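Local coordinates for protein post-proline cleaving enzyme (Rickettsia typhi, PDB 4HVT) that probably cleaves peptides on the carboxyl side of proline, as a serine peptidase of the prolyl oligopeptidase family, at residues T480-Y485 with V510-N515; A514-G519 with Q536-D541. All coordinates share one frame; numbering follows the deposited sequence. Where two conformers were deposited one is given.

Interaction 1: residues T480-Y485 with V510-N515; sequences TLLEAY and VSVLAN
L482 and V512 meet on the buried face of two neighbouring parallel strands, 480-483 and 510-514, in the central sheet of the alpha/beta-hydrolase domain. The strands belong to a beta-alpha-beta unit whose crossover carries helix 498-505, and their axes run at 16° to each other. The ladder alternates along its length: V510 O takes the N-H of L481, L481 O that of V512, V512 O that of E483, and E483 O that of A514. The last of these, from A514 N to E483 O at 3.0 Å, is nearly straight at 168°. CA-H groups supplement the ladder, as where L482 CA lies 3.3 Å from V512 O.

Packing is tight on the face of T480, L482, V510 and V512. L482 has CG anti to the backbone N (chi1 167°), which brings CD1 across to V512 CG1 at 3.6 Å. The same L482 methyl reaches A514 CB at 4.0 Å. T480 stands beside V510, OG1 against V510 CB at 3.5 Å, while its CG2 leans on V512 CG2; the hydroxyl itself bonds to N478 O. Helix 536-551 covers this layer, F542 touching L482 and L549 touching V512.

The face of L481, S511, E483 and L513 is looser, and all but the buried L481 are partly exposed. S511 is hardly covered by the other strand, and L513 reaches across only with CD1, 3.9 Å from E483 O. The carboxylate of E483 turns instead to K563 in a salt bridge. Beyond the ladder the strands part, and a water donates to A514 O and accepts from Y485 N.

The chemistry is thus divided: backbone amides and carbonyls fix the register, branched, largely apolar side chains pack one face, and charge is kept to the other, where E483 and K563 can offset each other.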
ATOM      1  N   THR A 480      11.489  17.908  14.206  1.00 18.63           N
ATOM      2  CA  THR A 480      11.888  16.715  13.487  1.00 18.14           C
ATOM      3  C   THR A 480      10.703  15.785  13.471  1.00 18.01           C
ATOM      4  O   THR A 480      10.036  15.627  14.500  1.00 17.93           O
ATOM      5  CB  THR A 480      13.102  16.048  14.167  1.00 18.22           C
ATOM      6  OG1 THR A 480      14.205  16.957  14.129  1.00 18.83           O
ATOM      7  CG2 THR A 480      13.490  14.710  13.531  1.00 17.53           C
ATOM      8  N   LEU A 481      10.424  15.228  12.300  1.00 17.67           N
ATOM      9  CA  LEU A 481       9.368  14.250  12.137  1.00 18.08           C
ATOM     10  C   LEU A 481       9.989  12.920  11.678  1.00 17.20           C
ATOM     11  O   LEU A 481      10.604  12.810  10.583  1.00 17.13           O
ATOM     12  CB  LEU A 481       8.320  14.798  11.181  1.00 19.39           C
ATOM     13  CG  LEU A 481       6.881  14.318  11.055  1.00 20.82           C
ATOM     14  CD1 LEU A 481       6.277  13.908  12.410  1.00 22.48           C
ATOM     15  CD2 LEU A 481       6.221  15.563  10.411  1.00 22.50           C
ATOM     16  N   LEU A 482       9.842  11.919  12.537  1.00 16.21           N
ATOM     17  CA  LEU A 482      10.409  10.601  12.329  1.00 15.41           C
ATOM     18  C   LEU A 482       9.252   9.639  12.036  1.00 15.07           C
ATOM     19  O   LEU A 482       8.288   9.575  12.811  1.00 14.74           O
ATOM     20  CB  LEU A 482      11.142  10.161  13.593  1.00 15.64           C
ATOM     21  CG  LEU A 482      11.576   8.701  13.769  1.00 15.17           C
ATOM     22  CD1 LEU A 482      12.517   8.185  12.664  1.00 15.00           C
ATOM     23  CD2 LEU A 482      12.195   8.545  15.149  1.00 15.63           C
ATOM     24  N   GLU A 483       9.379   8.902  10.944  1.00 14.69           N
ATOM     25  CA  GLU A 483       8.362   7.926  10.509  1.00 14.71           C
ATOM     26  C   GLU A 483       8.982   6.550  10.333  1.00 13.22           C
ATOM     27  O   GLU A 483      10.193   6.417  10.056  1.00 12.62           O
ATOM     28  CB  GLU A 483       7.771   8.405   9.189  1.00 16.44           C
ATOM     29  CG  GLU A 483       7.081   9.763   9.313  1.00 19.70           C
ATOM     30  CD  GLU A 483       6.260  10.116   8.080  1.00 22.15           C
ATOM     31  OE1 GLU A 483       5.393   9.312   7.679  1.00 25.17           O
ATOM     32  OE2 GLU A 483       6.476  11.199   7.529  1.00 25.61           O
ATOM     33  N   ALA A 484       8.146   5.505  10.535  1.00 12.56           N
ATOM     34  CA  ALA A 484       8.502   4.152  10.221  1.00 12.03           C
ATOM     35  C   ALA A 484       7.211   3.360  10.157  1.00 11.98           C
ATOM     36  O   ALA A 484       6.148   3.891  10.439  1.00 12.20           O
ATOM     37  CB  ALA A 484       9.449   3.529  11.227  1.00 12.39           C
ATOM     38  N   TYR A 485       7.326   2.137   9.691  1.00 11.65           N
ATOM     39  CA  TYR A 485       6.201   1.220   9.504  1.00 11.62           C
ATOM     40  C   TYR A 485       6.577  -0.049  10.269  1.00 11.54           C
ATOM     41  O   TYR A 485       6.038  -0.297  11.362  1.00 11.78           O
ATOM     42  CB  TYR A 485       5.904   0.932   8.023  1.00 11.31           C
ATOM     43  CG  TYR A 485       4.653   0.054   7.810  1.00 11.89           C
ATOM     44  CD1 TYR A 485       3.364   0.552   8.051  1.00 11.92           C
ATOM     45  CD2 TYR A 485       4.790  -1.244   7.400  1.00 11.87           C
ATOM     46  CE1 TYR A 485       2.229  -0.221   7.864  1.00 12.33           C
ATOM     47  CE2 TYR A 485       3.674  -2.031   7.183  1.00 12.32           C
ATOM     48  CZ  TYR A 485       2.406  -1.508   7.397  1.00 12.44           C
ATOM     49  OH  TYR A 485       1.364  -2.406   7.166  1.00 14.50           O
ATOM     50  N   VAL A 510      13.073  18.849  10.007  1.00 17.90           N
ATOM     51  CA  VAL A 510      13.920  17.750   9.589  1.00 17.34           C
ATOM     52  C   VAL A 510      12.984  16.589   9.401  1.00 16.41           C
ATOM     53  O   VAL A 510      12.071  16.414  10.205  1.00 16.29           O
ATOM     54  CB  VAL A 510      14.935  17.447  10.725  1.00 17.85           C
ATOM     55  CG1 VAL A 510      15.745  16.222  10.405  1.00 17.52           C
ATOM     56  CG2 VAL A 510      15.895  18.627  10.905  1.00 18.37           C
ATOM     57  N   SER A 511      13.258  15.778   8.363  1.00 15.84           N
ATOM     58  CA  SER A 511      12.484  14.567   8.085  0.50 15.40           C
ATOM     59  C   SER A 511      13.350  13.317   8.277  1.00 15.01           C
ATOM     60  O   SER A 511      14.485  13.270   7.814  1.00 14.99           O
ATOM     61  CB  SER A 511      11.963  14.585   6.645  0.50 15.19           C
ATOM     62  OG  SER A 511      10.883  15.502   6.499  0.50 15.73           O
ATOM     63  N   VAL A 512      12.787  12.274   8.920  1.00 14.51           N
ATOM     64  CA  VAL A 512      13.537  11.063   9.102  1.00 14.41           C
ATOM     65  C   VAL A 512      12.671   9.857   8.846  1.00 14.03           C
ATOM     66  O   VAL A 512      11.529   9.827   9.271  1.00 13.72           O
ATOM     67  CB  VAL A 512      14.146  10.936  10.515  1.00 14.87           C
ATOM     68  CG1 VAL A 512      15.068   9.739  10.642  1.00 14.84           C
ATOM     69  CG2 VAL A 512      14.925  12.192  10.850  1.00 15.54           C
ATOM     70  N   LEU A 513      13.246   8.900   8.121  1.00 13.94           N
ATOM     71  CA  LEU A 513      12.589   7.616   7.855  1.00 13.69           C
ATOM     72  C   LEU A 513      13.497   6.510   8.337  1.00 13.69           C
ATOM     73  O   LEU A 513      14.624   6.397   7.857  1.00 13.59           O
ATOM     74  CB  LEU A 513      12.392   7.430   6.331  1.00 13.98           C
ATOM     75  CG  LEU A 513      11.731   6.136   5.839  1.00 14.36           C
ATOM     76  CD1 LEU A 513      10.290   6.164   6.213  1.00 15.20           C
ATOM     77  CD2 LEU A 513      11.899   6.091   4.321  1.00 14.98           C
ATOM     78  N   ALA A 514      12.980   5.661   9.211  1.00 13.31           N
ATOM     79  CA  ALA A 514      13.733   4.554   9.807  1.00 13.55           C
ATOM     80  C   ALA A 514      13.317   3.168   9.273  1.00 13.09           C
ATOM     81  O   ALA A 514      12.175   2.776   9.357  1.00 12.78           O
ATOM     82  CB  ALA A 514      13.616   4.591  11.318  1.00 14.03           C
ATOM     83  N   ASN A 515      14.278   2.439   8.731  1.00 12.99           N
ATOM     84  CA  ASN A 515      14.033   1.146   8.128  1.00 12.30           C
ATOM     85  C   ASN A 515      14.159   0.028   9.147  1.00 11.99           C
ATOM     86  O   ASN A 515      15.017  -0.881   9.112  1.00 12.08           O
ATOM     87  CB  ASN A 515      14.995   0.989   6.935  1.00 12.76           C
ATOM     88  CG  ASN A 515      14.767   2.072   5.905  1.00 13.13           C
ATOM     89  OD1 ASN A 515      15.552   2.998   5.805  1.00 14.39           O
ATOM     90  ND2 ASN A 515      13.684   1.956   5.133  1.00 12.68           N
TER
HETATM   91  O   HOH W   1       9.922   1.468   8.458  1.00 11.74           O

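Interaction 2: residues A514-G519 with Q536-D541; sequences ANIRGG and QTAFND
The loop leaving strand 510-514 of the alpha/beta-hydrolase sheet is fastened here to the first turns of helix 536-551 by a bidentate arginine-aspartate salt bridge. R517 grips D541 side-on: NE gives its hydrogen to OD2 at 2.8 Å, and NH2 gives one to OD1 at 2.9 Å, both almost straight. The guanidinium and carboxylate are nearly coplanar, 6° apart, and each oxygen uses its syn lone pair. A bend at chi3 (-71°) turns the NE and NH2 edge of the guanidinium to the carboxylate, the two side chains crossing at about a right angle. T537 CG2 lies over the centre of one guanidinium face, 3.4 Å from R517 CZ. D458 takes NH1 in a second salt bridge and S456 bonds to D541 OD1, so this buried ion pair probably keeps its charges.

I516 packs beside the ion pair, its CB 3.7 Å from D541 CB and its CD1 resting near A538 O. A538, one residue after T537, sets its methyl 3.2 Å from R517 O, a close fit between loop and helix. The loop backbone joins the grip as well: D541 OD2, already holding NE through one lone pair, receives R517 N at 2.9 Å on its anti lone pair.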
ATOM      1  N   ALA A 514      12.980   5.661   9.211  1.00 13.31           N
ATOM      2  CA  ALA A 514      13.733   4.554   9.807  1.00 13.55           C
ATOM      3  C   ALA A 514      13.317   3.168   9.273  1.00 13.09           C
ATOM      4  O   ALA A 514      12.175   2.776   9.357  1.00 12.78           O
ATOM      5  CB  ALA A 514      13.616   4.591  11.318  1.00 14.03           C
ATOM      6  N   ASN A 515      14.278   2.439   8.731  1.00 12.99           N
ATOM      7  CA  ASN A 515      14.033   1.146   8.128  1.00 12.30           C
ATOM      8  C   ASN A 515      14.159   0.028   9.147  1.00 11.99           C
ATOM      9  O   ASN A 515      15.017  -0.881   9.112  1.00 12.08           O
ATOM     10  CB  ASN A 515      14.995   0.989   6.935  1.00 12.76           C
ATOM     11  CG  ASN A 515      14.767   2.072   5.905  1.00 13.13           C
ATOM     12  OD1 ASN A 515      15.552   2.998   5.805  1.00 14.39           O
ATOM     13  ND2 ASN A 515      13.684   1.956   5.133  1.00 12.68           N
ATOM     14  N   ILE A 516      13.256   0.085  10.086  1.00 11.84           N
ATOM     15  CA  ILE A 516      13.291  -0.834  11.205  1.00 11.75           C
ATOM     16  C   ILE A 516      12.905  -2.279  10.867  1.00 11.35           C
ATOM     17  O   ILE A 516      12.243  -2.570   9.852  1.00 10.71           O
ATOM     18  CB  ILE A 516      12.371  -0.332  12.352  1.00 11.92           C
ATOM     19  CG1 ILE A 516      10.863  -0.475  12.011  1.00 11.30           C
ATOM     20  CG2 ILE A 516      12.812   1.092  12.757  1.00 12.23           C
ATOM     21  CD1 ILE A 516       9.915   0.175  13.042  1.00 11.65           C
ATOM     22  N   ARG A 517      13.369  -3.198  11.695  1.00 11.57           N
ATOM     23  CA  ARG A 517      13.009  -4.619  11.477  1.00 11.37           C
ATOM     24  C   ARG A 517      11.497  -4.831  11.569  1.00 10.95           C
ATOM     25  O   ARG A 517      10.792  -3.999  12.118  1.00 11.01           O
ATOM     26  CB  ARG A 517      13.815  -5.532  12.384  1.00 11.98           C
ATOM     27  CG  ARG A 517      15.246  -5.700  11.887  1.00 12.43           C
ATOM     28  CD  ARG A 517      16.139  -6.428  12.852  1.00 13.25           C
ATOM     29  NE  ARG A 517      16.463  -5.620  14.045  1.00 14.16           N
ATOM     30  CZ  ARG A 517      17.292  -6.008  15.015  1.00 15.12           C
ATOM     31  NH1 ARG A 517      17.899  -7.191  14.945  1.00 16.15           N
ATOM     32  NH2 ARG A 517      17.499  -5.225  16.053  1.00 15.48           N
ATOM     33  N   GLY A 518      10.986  -5.933  10.989  1.00 10.58           N
ATOM     34  CA  GLY A 518       9.544  -6.105  10.733  1.00  9.98           C
ATOM     35  C   GLY A 518       9.289  -5.764   9.260  1.00  9.53           C
ATOM     36  O   GLY A 518       8.370  -6.266   8.605  1.00  9.18           O
ATOM     37  N   GLY A 519      10.085  -4.823   8.740  1.00  9.62           N
ATOM     38  CA  GLY A 519      10.017  -4.477   7.311  1.00  9.27           C
ATOM     39  C   GLY A 519      10.766  -5.495   6.479  1.00  9.28           C
ATOM     40  O   GLY A 519      11.188  -6.523   6.987  1.00  9.48           O
ATOM     41  N   GLN A 536       8.892  -6.622  19.819  1.00 14.37           N
ATOM     42  CA  GLN A 536       9.711  -5.638  20.535  1.00 15.02           C
ATOM     43  C   GLN A 536      11.013  -5.254  19.843  1.00 15.35           C
ATOM     44  O   GLN A 536      11.531  -4.136  20.067  1.00 16.24           O
ATOM     45  CB  GLN A 536       9.967  -6.134  21.965  1.00 15.52           C
ATOM     46  CG  GLN A 536      10.664  -5.121  22.827  1.00 15.98           C
ATOM     47  CD  GLN A 536       9.773  -3.913  23.154  1.00 16.00           C
ATOM     48  OE1 GLN A 536       8.605  -4.044  23.443  1.00 16.00           O
ATOM     49  NE2 GLN A 536      10.343  -2.716  23.090  1.00 16.34           N
ATOM     50  N   THR A 537      11.539  -6.124  18.976  1.00 15.43           N
ATOM     51  CA  THR A 537      12.724  -5.826  18.211  1.00 15.24           C
ATOM     52  C   THR A 537      12.471  -4.602  17.270  1.00 14.65           C
ATOM     53  O   THR A 537      13.305  -3.692  17.207  1.00 14.94           O
ATOM     54  CB  THR A 537      13.211  -7.082  17.456  1.00 15.44           C
ATOM     55  OG1 THR A 537      13.728  -8.026  18.390  1.00 16.70           O
ATOM     56  CG2 THR A 537      14.308  -6.742  16.402  1.00 15.47           C
ATOM     57  N   ALA A 538      11.319  -4.547  16.623  1.00 13.45           N
ATOM     58  CA  ALA A 538      10.976  -3.409  15.773  1.00 12.75           C
ATOM     59  C   ALA A 538      10.976  -2.129  16.595  1.00 13.26           C
ATOM     60  O   ALA A 538      11.527  -1.110  16.184  1.00 13.25           O
ATOM     61  CB  ALA A 538       9.610  -3.607  15.108  1.00 12.03           C
ATOM     62  N   PHE A 539      10.361  -2.190  17.761  1.00 13.45           N
ATOM     63  CA  PHE A 539      10.199  -1.035  18.586  1.00 14.13           C
ATOM     64  C   PHE A 539      11.574  -0.532  19.092  1.00 14.90           C
ATOM     65  O   PHE A 539      11.834   0.645  19.073  1.00 15.00           O
ATOM     66  CB  PHE A 539       9.247  -1.296  19.745  1.00 14.36           C
ATOM     67  CG  PHE A 539       7.919  -1.980  19.351  1.00 13.56           C
ATOM     68  CD1 PHE A 539       7.240  -1.668  18.176  1.00 13.04           C
ATOM     69  CD2 PHE A 539       7.326  -2.899  20.194  1.00 13.95           C
ATOM     70  CE1 PHE A 539       6.050  -2.284  17.814  1.00 12.59           C
ATOM     71  CE2 PHE A 539       6.127  -3.495  19.841  1.00 13.37           C
ATOM     72  CZ  PHE A 539       5.487  -3.186  18.653  1.00 12.85           C
ATOM     73  N   ASN A 540      12.436  -1.471  19.491  1.00 15.52           N
ATOM     74  CA  ASN A 540      13.786  -1.149  19.920  1.00 16.10           C
ATOM     75  C   ASN A 540      14.561  -0.466  18.796  1.00 15.98           C
ATOM     76  O   ASN A 540      15.285   0.490  19.052  1.00 16.32           O
ATOM     77  CB  ASN A 540      14.537  -2.402  20.340  1.00 16.76           C
ATOM     78  CG  ASN A 540      14.014  -2.981  21.639  1.00 17.49           C
ATOM     79  OD1 ASN A 540      13.281  -2.329  22.385  1.00 18.08           O
ATOM     80  ND2 ASN A 540      14.422  -4.198  21.929  1.00 18.18           N
ATOM     81  N   ASP A 541      14.385  -0.936  17.561  1.00 15.43           N
ATOM     82  CA  ASP A 541      15.058  -0.311  16.403  1.00 15.17           C
ATOM     83  C   ASP A 541      14.644   1.143  16.284  1.00 15.10           C
ATOM     84  O   ASP A 541      15.434   2.024  16.011  1.00 15.03           O
ATOM     85  CB  ASP A 541      14.709  -1.040  15.128  1.00 14.71           C
ATOM     86  CG  ASP A 541      15.391  -2.395  15.029  1.00 14.88           C
ATOM     87  OD1 ASP A 541      16.223  -2.668  15.904  1.00 15.25           O
ATOM     88  OD2 ASP A 541      15.072  -3.192  14.093  1.00 14.45           O
TER

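Followed from the N terminus, the chain lays down strand 480-483, passes through helix 498-505 and returns as strand 510-514, where interaction 1 closes the first loop. Interaction 2 begins on the residues where that one ends, A514 and N515, and closes a second, shorter loop when helix 536-551 comes back to 514-519. The two loops therefore follow in series and share a junction, neither nesting nor crossing. Their centres lie 12 Å apart, and A484 CB touches I516 CD1 at 3.8 Å, so the contacts are continuous in space. Together they tie two adjacent strands of the hydrolase sheet to a helix that covers it.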